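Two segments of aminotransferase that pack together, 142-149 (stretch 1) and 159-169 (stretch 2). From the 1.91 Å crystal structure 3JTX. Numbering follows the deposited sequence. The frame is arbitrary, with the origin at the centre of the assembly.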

# COMPACT_ATOMS: atom_id res chain seq x y z
N GLY A 142 -11.87 14.62 7.64
CA GLY A 142 -11.93 14.98 9.05
C GLY A 142 -11.34 16.35 9.30
O GLY A 142 -10.70 16.93 8.42
N GLU A 143 -11.55 16.84 10.51
CA GLU A 143 -11.04 18.12 10.95
C GLU A 143 -9.87 17.81 11.89
O GLU A 143 -10.03 17.01 12.83
CB GLU A 143 -12.16 18.81 11.71
CG GLU A 143 -12.07 20.26 11.86
CD GLU A 143 -13.33 20.82 12.48
OE1 GLU A 143 -13.57 20.56 13.68
OE2 GLU A 143 -14.10 21.49 11.76
N ILE A 144 -8.70 18.40 11.65
CA ILE A 144 -7.55 18.15 12.52
C ILE A 144 -7.45 19.21 13.62
O ILE A 144 -7.59 20.41 13.36
CB ILE A 144 -6.21 18.00 11.75
CG1 ILE A 144 -5.10 17.58 12.73
CG2 ILE A 144 -5.85 19.31 11.01
CD1 ILE A 144 -4.01 16.72 12.14
N HIS A 145 -7.25 18.74 14.86
CA HIS A 145 -7.12 19.60 16.01
C HIS A 145 -5.84 19.26 16.74
O HIS A 145 -5.38 18.12 16.70
CB HIS A 145 -8.35 19.46 16.91
CG HIS A 145 -9.60 20.02 16.31
ND1 HIS A 145 -10.08 21.27 16.61
CD2 HIS A 145 -10.45 19.50 15.39
CE1 HIS A 145 -11.18 21.50 15.93
NE2 HIS A 145 -11.43 20.45 15.17
N PHE A 146 -5.23 20.26 17.37
CA PHE A 146 -3.86 20.15 17.86
C PHE A 146 -3.74 20.33 19.37
O PHE A 146 -4.24 21.30 19.93
CB PHE A 146 -2.97 21.16 17.11
CG PHE A 146 -2.80 20.84 15.65
CD1 PHE A 146 -2.00 19.78 15.25
CD2 PHE A 146 -3.44 21.58 14.68
CE1 PHE A 146 -1.85 19.46 13.91
CE2 PHE A 146 -3.30 21.28 13.34
CZ PHE A 146 -2.49 20.23 12.95
N ALA A 147 -3.11 19.35 20.02
CA ALA A 147 -2.74 19.42 21.43
C ALA A 147 -1.26 19.80 21.50
O ALA A 147 -0.39 18.98 21.18
CB ALA A 147 -2.99 18.09 22.14
N ASN A 148 -0.97 21.04 21.90
CA ASN A 148 0.40 21.56 21.91
C ASN A 148 1.29 20.88 22.93
O ASN A 148 0.82 20.47 24.00
CB ASN A 148 0.43 23.08 22.17
CG ASN A 148 -0.09 23.88 21.00
OD1 ASN A 148 -0.28 23.37 19.89
ND2 ASN A 148 -0.36 25.15 21.25
N CYS A 149 2.57 20.77 22.58
CA CYS A 149 3.58 20.08 23.39
C CYS A 149 4.69 21.04 23.83
O CYS A 149 5.74 21.11 23.20
CB CYS A 149 4.16 18.95 22.56
SG CYS A 149 2.93 17.75 22.06
N ARG A 159 -6.00 19.88 27.49
CA ARG A 159 -7.06 20.75 27.98
C ARG A 159 -7.32 21.93 27.05
O ARG A 159 -8.35 22.59 27.17
CB ARG A 159 -6.79 21.21 29.42
CG ARG A 159 -5.83 22.38 29.55
CD ARG A 159 -5.45 22.65 31.01
NE ARG A 159 -4.34 23.59 31.09
CZ ARG A 159 -3.05 23.28 30.95
NH1 ARG A 159 -2.67 22.03 30.71
NH2 ARG A 159 -2.12 24.23 31.04
N SER A 160 -6.40 22.19 26.12
CA SER A 160 -6.62 23.17 25.06
C SER A 160 -7.66 22.71 24.03
O SER A 160 -8.10 23.50 23.20
CB SER A 160 -5.31 23.46 24.34
OG SER A 160 -4.73 22.27 23.82
N ILE A 161 -8.04 21.43 24.06
CA ILE A 161 -9.10 20.94 23.18
C ILE A 161 -10.42 21.13 23.93
O ILE A 161 -10.55 20.69 25.07
CB ILE A 161 -8.90 19.45 22.81
CG1 ILE A 161 -7.49 19.18 22.24
CG2 ILE A 161 -9.99 18.99 21.84
CD1 ILE A 161 -7.22 19.84 20.93
N SER A 162 -11.38 21.79 23.31
CA SER A 162 -12.68 22.06 23.94
C SER A 162 -13.56 20.81 24.03
O SER A 162 -13.33 19.83 23.31
CB SER A 162 -13.42 23.15 23.18
OG SER A 162 -13.76 22.71 21.88
N GLU A 163 -14.57 20.85 24.90
CA GLU A 163 -15.52 19.75 25.05
C GLU A 163 -16.27 19.51 23.74
O GLU A 163 -16.54 18.38 23.38
CB GLU A 163 -16.56 20.03 26.16
CG GLU A 163 -15.98 20.17 27.56
CD GLU A 163 -16.99 20.71 28.57
OE1 GLU A 163 -18.10 20.14 28.68
OE2 GLU A 163 -16.68 21.73 29.24
N GLU A 164 -16.60 20.60 23.05
CA GLU A 164 -17.28 20.53 21.76
C GLU A 164 -16.49 19.69 20.75
O GLU A 164 -17.05 18.83 20.07
CB GLU A 164 -17.51 21.95 21.21
CG GLU A 164 -18.51 22.03 20.05
CD GLU A 164 -17.91 21.68 18.67
OE1 GLU A 164 -16.71 21.94 18.42
OE2 GLU A 164 -18.67 21.15 17.82
N VAL A 165 -15.19 19.94 20.66
CA VAL A 165 -14.33 19.12 19.80
C VAL A 165 -14.24 17.69 20.33
O VAL A 165 -14.40 16.75 19.57
CB VAL A 165 -12.93 19.72 19.69
CG1 VAL A 165 -12.00 18.78 18.89
CG2 VAL A 165 -13.01 21.10 19.04
N TRP A 166 -13.97 17.52 21.63
CA TRP A 166 -13.86 16.16 22.19
C TRP A 166 -15.07 15.31 21.86
O TRP A 166 -14.92 14.14 21.51
CB TRP A 166 -13.63 16.16 23.71
CG TRP A 166 -12.23 16.45 24.12
CD1 TRP A 166 -11.81 17.49 24.90
CD2 TRP A 166 -11.05 15.71 23.76
NE1 TRP A 166 -10.45 17.45 25.04
CE2 TRP A 166 -9.95 16.36 24.36
CE3 TRP A 166 -10.82 14.56 23.01
CZ2 TRP A 166 -8.64 15.90 24.21
CZ3 TRP A 166 -9.52 14.11 22.85
CH2 TRP A 166 -8.44 14.78 23.45
N LYS A 167 -16.27 15.89 21.93
CA LYS A 167 -17.48 15.13 21.66
C LYS A 167 -17.56 14.61 20.22
O LYS A 167 -18.26 13.63 19.98
CB LYS A 167 -18.72 15.96 21.99
CG LYS A 167 -18.94 16.13 23.49
CD LYS A 167 -20.12 17.07 23.77
CE LYS A 167 -20.47 17.10 25.25
NZ LYS A 167 -21.68 17.92 25.54
N ARG A 168 -16.85 15.26 19.29
CA ARG A 168 -16.78 14.84 17.89
C ARG A 168 -15.48 14.09 17.54
O ARG A 168 -15.25 13.81 16.37
CB ARG A 168 -16.82 16.08 16.96
CG ARG A 168 -18.00 16.98 17.11
CD ARG A 168 -18.06 18.04 16.00
NE ARG A 168 -17.18 19.18 16.26
CZ ARG A 168 -16.13 19.54 15.53
NH1 ARG A 168 -15.77 18.85 14.45
NH2 ARG A 168 -15.42 20.60 15.88
N THR A 169 -14.63 13.81 18.52
CA THR A 169 -13.30 13.26 18.24
C THR A 169 -13.35 11.75 18.09
O THR A 169 -13.76 11.03 19.01
CB THR A 169 -12.28 13.66 19.32
OG1 THR A 169 -12.08 15.08 19.27
CG2 THR A 169 -10.92 12.96 19.10

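Strand 143-148 packs against stretch 2, a 3-10 end, a loop and the helix 163-167, through a polar cluster at one end and, at the other, by Ile161 and Ser160 lying against the strand backbone at Phe146 and Ala147, burying 294 Å² in total. The polar cluster converges on one carboxylate oxygen. Glu143, with chi1 and chi2 both t, extends toward stretch 2, and its OE1 accepts from Arg168 NH1 and NH2, each at 2.9 Å with N-H...O angles near 145°. OE1 lies at the edge of the guanidinium, near its plane, within reach of both NH groups; sharing one oxygen fits the bent angles. Within stretch 1, Glu143 OE1 also takes a 2.6 Å hydrogen bond from His145 NE2 (165°).

Arg168 leaves the backbone at chi1 m and turns at chi3 (-81°). Its remaining edge meets Glu164, four residues earlier: Arg168 NE to Glu164 OE2 is 2.9 Å and Arg168 NH2 to Glu164 OE1 3.1 Å. Glu164 bends at chi2 (-82°) to present both oxygens, so the guanidinium is held by carboxylates from both stretches.

His145, chi1 m and chi2 -98°, offers a ring face to Val165, whose CG1 sits 3.8 Å from the ring centroid, 11° off the normal, a CH-pi contact. Farther along, Ile161 points CB toward the strand, and its m, m conformer lays the CD1 methyl against the backbone, 3.5 Å from Phe146 O and 4.2 Å from His145 CB, a buried aliphatic chain filling that space. Asn148 N is buried without a partner; Ser160 OG, its nearest stretch 2 atom at 4.4 Å, is too far to bond.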